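Local coordinates for protein D-ribulose-5-phosphate 3-epimerase, putative (Plasmodium falciparum, PDB 1TQX) that probably catalyses the interconversion of D-ribulose 5-phosphate and D-xylulose 5-phosphate, using a divalent metal ion such as zinc, at residues L89-E94 and I104-E109; L96-E101 and V127-P132. One frame throughout, in Å; residues are numbered along the deposited sequence.

Contact 1 of 2, residues L89-E94 and I104-E109; sequences LTFHFE and IQLAKE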
# COMPACT_ATOMS: atom_id res chain seq x y z
N LEU A 89 -2.41 -3.89 7.73
CA LEU A 89 -2.82 -2.54 8.06
C LEU A 89 -1.57 -1.69 7.99
O LEU A 89 -0.57 -1.97 8.66
CB LEU A 89 -3.42 -2.47 9.47
CG LEU A 89 -4.67 -3.31 9.76
CD1 LEU A 89 -5.19 -2.95 11.17
CD2 LEU A 89 -5.76 -3.05 8.72
N THR A 90 -1.61 -0.65 7.16
CA THR A 90 -0.48 0.24 6.99
C THR A 90 -0.84 1.63 7.50
O THR A 90 -1.79 2.25 7.02
CB THR A 90 -0.08 0.35 5.49
OG1 THR A 90 0.35 -0.94 5.03
CG2 THR A 90 1.05 1.36 5.29
N PHE A 91 -0.11 2.11 8.50
CA PHE A 91 -0.39 3.44 9.05
C PHE A 91 0.74 4.39 8.68
O PHE A 91 1.81 3.95 8.26
CB PHE A 91 -0.58 3.37 10.58
CG PHE A 91 0.65 2.95 11.33
CD1 PHE A 91 1.59 3.90 11.75
CD2 PHE A 91 0.87 1.62 11.66
CE1 PHE A 91 2.72 3.52 12.48
CE2 PHE A 91 2.00 1.23 12.39
CZ PHE A 91 2.92 2.19 12.80
N HIS A 92 0.50 5.69 8.83
CA HIS A 92 1.51 6.68 8.50
C HIS A 92 2.41 7.08 9.65
O HIS A 92 1.95 7.33 10.76
CB HIS A 92 0.85 7.93 7.90
CG HIS A 92 0.69 7.87 6.42
ND1 HIS A 92 1.68 8.28 5.55
CD2 HIS A 92 -0.30 7.35 5.65
CE1 HIS A 92 1.31 8.00 4.31
NE2 HIS A 92 0.12 7.44 4.34
N PHE A 93 3.71 7.12 9.36
CA PHE A 93 4.73 7.51 10.33
C PHE A 93 4.34 8.90 10.84
O PHE A 93 4.46 9.19 12.03
CB PHE A 93 6.09 7.55 9.61
CG PHE A 93 7.27 7.90 10.48
CD1 PHE A 93 7.58 7.16 11.62
CD2 PHE A 93 8.13 8.94 10.11
CE1 PHE A 93 8.73 7.44 12.37
CE2 PHE A 93 9.28 9.23 10.86
CZ PHE A 93 9.58 8.47 11.98
N GLU A 94 3.85 9.74 9.93
CA GLU A 94 3.45 11.10 10.28
C GLU A 94 2.21 11.19 11.15
O GLU A 94 2.04 12.15 11.90
CB GLU A 94 3.23 11.94 9.01
CG GLU A 94 4.43 11.98 8.06
CD GLU A 94 4.46 10.80 7.11
OE1 GLU A 94 3.58 9.93 7.22
OE2 GLU A 94 5.35 10.75 6.23
N ILE A 104 6.41 1.84 17.24
CA ILE A 104 6.75 0.49 17.65
C ILE A 104 5.59 -0.15 18.41
O ILE A 104 5.26 -1.32 18.20
CB ILE A 104 8.02 0.48 18.54
CG1 ILE A 104 9.24 0.85 17.70
CG2 ILE A 104 8.21 -0.90 19.17
CD1 ILE A 104 10.52 1.00 18.50
N GLN A 105 4.95 0.62 19.29
CA GLN A 105 3.82 0.11 20.07
C GLN A 105 2.61 -0.27 19.20
O GLN A 105 1.98 -1.30 19.42
CB GLN A 105 3.40 1.14 21.13
CG GLN A 105 2.24 0.69 22.02
CD GLN A 105 2.52 -0.61 22.76
OE1 GLN A 105 3.60 -0.79 23.33
NE2 GLN A 105 1.55 -1.51 22.77
N LEU A 106 2.30 0.57 18.21
CA LEU A 106 1.17 0.29 17.32
C LEU A 106 1.47 -0.96 16.50
O LEU A 106 0.61 -1.83 16.31
CB LEU A 106 0.92 1.47 16.38
CG LEU A 106 -0.52 1.78 15.95
CD1 LEU A 106 -0.50 2.68 14.72
CD2 LEU A 106 -1.29 0.51 15.66
N ALA A 107 2.70 -1.05 16.01
CA ALA A 107 3.12 -2.20 15.21
C ALA A 107 2.97 -3.48 16.03
O ALA A 107 2.50 -4.50 15.52
CB ALA A 107 4.56 -2.03 14.75
N LYS A 108 3.37 -3.43 17.30
CA LYS A 108 3.25 -4.59 18.18
C LYS A 108 1.79 -5.03 18.27
O LYS A 108 1.47 -6.21 18.17
CB LYS A 108 3.76 -4.26 19.59
CG LYS A 108 5.27 -4.17 19.71
CD LYS A 108 5.69 -3.93 21.16
CE LYS A 108 7.20 -3.92 21.32
NZ LYS A 108 7.60 -3.63 22.72
N GLU A 109 0.89 -4.06 18.45
CA GLU A 109 -0.53 -4.34 18.55
C GLU A 109 -1.08 -4.94 17.27
O GLU A 109 -1.85 -5.91 17.30
CB GLU A 109 -1.30 -3.06 18.89
CG GLU A 109 -0.90 -2.48 20.24
CD GLU A 109 -1.65 -1.20 20.58
OE1 GLU A 109 -1.37 -0.61 21.64
OE2 GLU A 109 -2.50 -0.78 19.78

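Contact 2 of 2, residues L96-E101 and V127-P132; sequences LNEDTE and VQKLVP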
# COMPACT_ATOMS: atom_id res chain seq x y z
N LEU A 96 1.58 9.49 13.65
CA LEU A 96 2.02 9.33 15.04
C LEU A 96 3.14 10.31 15.36
O LEU A 96 4.03 10.01 16.17
CB LEU A 96 2.49 7.89 15.29
CG LEU A 96 1.40 6.89 15.68
CD1 LEU A 96 0.30 6.91 14.63
CD2 LEU A 96 1.99 5.49 15.82
N ASN A 97 3.10 11.47 14.72
CA ASN A 97 4.09 12.52 14.95
C ASN A 97 5.54 12.08 14.80
O ASN A 97 6.44 12.60 15.47
CB ASN A 97 3.86 13.13 16.33
CG ASN A 97 2.52 13.84 16.44
OD1 ASN A 97 2.04 14.13 17.53
ND2 ASN A 97 1.92 14.13 15.29
N GLU A 98 5.78 11.13 13.90
CA GLU A 98 7.12 10.64 13.63
C GLU A 98 7.94 10.19 14.83
O GLU A 98 9.17 10.29 14.83
CB GLU A 98 7.91 11.72 12.86
CG GLU A 98 7.34 12.00 11.48
CD GLU A 98 8.17 13.00 10.68
OE1 GLU A 98 9.40 13.03 10.87
OE2 GLU A 98 7.58 13.73 9.86
N ASP A 99 7.29 9.68 15.87
CA ASP A 99 8.09 9.22 16.99
C ASP A 99 8.11 7.69 17.05
O ASP A 99 7.07 7.03 17.11
CB ASP A 99 7.63 9.85 18.31
CG ASP A 99 6.51 9.12 18.95
OD1 ASP A 99 5.43 9.02 18.33
OD2 ASP A 99 6.71 8.64 20.09
N THR A 100 9.32 7.16 16.97
CA THR A 100 9.60 5.73 16.96
C THR A 100 8.90 4.88 18.01
O THR A 100 8.35 3.82 17.68
CB THR A 100 11.12 5.50 17.08
OG1 THR A 100 11.78 6.12 15.97
CG2 THR A 100 11.44 4.01 17.08
N GLU A 101 8.92 5.31 19.26
CA GLU A 101 8.29 4.54 20.33
C GLU A 101 6.80 4.31 20.10
O GLU A 101 6.31 3.19 20.29
CB GLU A 101 8.52 5.22 21.68
CG GLU A 101 9.99 5.28 22.07
CD GLU A 101 10.61 3.91 22.22
OE1 GLU A 101 11.85 3.83 22.35
OE2 GLU A 101 9.87 2.90 22.21
N VAL A 127 13.43 8.93 4.79
CA VAL A 127 13.40 7.48 5.03
C VAL A 127 14.24 7.00 6.20
O VAL A 127 13.88 6.03 6.88
CB VAL A 127 13.93 6.67 3.84
CG1 VAL A 127 12.90 5.67 3.38
CG2 VAL A 127 14.38 7.59 2.74
N GLN A 128 15.38 7.64 6.43
CA GLN A 128 16.27 7.21 7.50
C GLN A 128 15.64 7.30 8.88
O GLN A 128 16.09 6.63 9.81
CB GLN A 128 17.57 8.01 7.46
CG GLN A 128 18.33 7.83 6.15
CD GLN A 128 19.76 8.34 6.22
OE1 GLN A 128 20.58 7.81 6.98
NE2 GLN A 128 20.06 9.37 5.44
N LYS A 129 14.59 8.10 9.01
CA LYS A 129 13.92 8.23 10.30
C LYS A 129 13.20 6.93 10.68
O LYS A 129 12.82 6.75 11.83
CB LYS A 129 12.90 9.37 10.27
CG LYS A 129 13.51 10.77 10.24
CD LYS A 129 12.41 11.81 10.05
CE LYS A 129 12.96 13.22 9.89
NZ LYS A 129 12.98 13.97 11.17
N LEU A 130 13.02 6.04 9.71
CA LEU A 130 12.33 4.77 9.96
C LEU A 130 13.24 3.67 10.50
O LEU A 130 12.75 2.67 11.04
CB LEU A 130 11.68 4.25 8.67
CG LEU A 130 10.55 5.05 8.01
CD1 LEU A 130 10.09 4.29 6.77
CD2 LEU A 130 9.38 5.23 8.98
N VAL A 131 14.55 3.83 10.36
CA VAL A 131 15.49 2.82 10.81
C VAL A 131 15.23 2.21 12.19
O VAL A 131 15.18 0.99 12.34
CB VAL A 131 16.94 3.36 10.74
CG1 VAL A 131 17.91 2.32 11.29
CG2 VAL A 131 17.29 3.68 9.29
N PRO A 132 15.04 3.05 13.23
CA PRO A 132 14.79 2.49 14.56
C PRO A 132 13.60 1.52 14.58
O PRO A 132 13.65 0.48 15.24
CB PRO A 132 14.54 3.73 15.41
CG PRO A 132 15.40 4.77 14.75
CD PRO A 132 15.12 4.52 13.28

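Contact 1 of 2, residues L89-E94 and I104-E109
F91 and L106 meet in a CH-pi contact: the methyl CD1 of L106 sits over the middle of one face of the F91 ring, 3.5 Å from the ring centroid and 11° off the ring normal. F91 leaves strand 88-92 outward and L106 leaves helix 100-111 inward. L106 CB lies 4.1 Å from F91 CE2. A107 adds a little cover, its backbone N coming within 4.3 Å of F91 CE2. Phenylalanine suits the strand position because its broad face can receive a branched leucine, while the small alanine lets the helix backbone come close to the ring. A chi1 of 65° sets CG over the backbone, between N and C, and presents the ring's face to the helix.

H92, the next residue, faces the barrel's inside. Its ND1 donates to E94 OE1 at 3.0 Å; OE1 lies close to the imidazole plane, but the N-H reaches its syn side from 26° out of the carboxylate plane. H92 NE2 is hydrogen-bonded to H70, a zinc ligand, so H92 is a second-shell residue, and E94, which fixes the rotation of its ring, stands one layer further out; E94 OE2 is held by T125 OG1 and the backbone N of K122.

Strand 88-92, helix 100-111 and strand 116-121 make one beta-alpha-beta unit of the TIM barrel. C103 and I110 of the helix, C117 and I119 of strand 116-121 and P76 from a loop also touch F91, which fills the layer between helix and sheet, while backbone hydrogen bonds tie strand 88-92 to strands 66-72 and 116-121.

Contact 2 of 2, residues L96-E101 and V127-P132
With CG2 of T100 anti to the backbone N and OG1 beside it (chi1 -60°), both branches of this threonine are turned to the ring of P132, whose CB lies 3.5 Å from CG2 and 3.7 Å from OG1. The two side chains lie roughly perpendicular to one another, and the contact is van der Waals packing; the rigid ring of P132 offers CB as a compact apolar surface. K129 runs extended until its last torsion, where a bend (chi4 -95°) turns NZ to one side; NZ ends 3.7 Å from E98 OE1, a long and therefore weak salt bridge. E98 OE1 is nearer to K129 CD, at 3.3 Å, so the carboxylate lies against the lysine's methylene chain as much as at its charge. Long side chains let the partly exposed E98 and the exposed K129 meet at the surface.

In the TIM barrel these segments lead into two successive helices, 100-111 and 131-134. A type I' turn from L96 to D99 precedes the first, and D99 is its N-cap, its side chain accepting a hydrogen bond from a backbone N of the first turn. The ring of F93 touches both E98 and K129, while L130 packs on I119 and I121 of strand 116-121.

How the contacts relate
The centres of contacts 1 and 2 are 10 Å apart, on the same side of the chain's centre, and both use helix 100-111: contact 1 its middle, contact 2 its first turn. Along the chain the segments alternate, in the order 89-94, 96-101, 104-109, 127-132, so the two contacts interlock. F93 joins them directly: its O probably accepts a hydrogen bond from E98 N at 3.0 Å, and its ring packs on L130. L106 and L96 also touch. Contact 1 lies inward, the side chain of F91 about 7 Å from that of H70, whereas contact 2 lies at the surface, away from the known sites; together they link neighbouring beta-alpha units of the barrel.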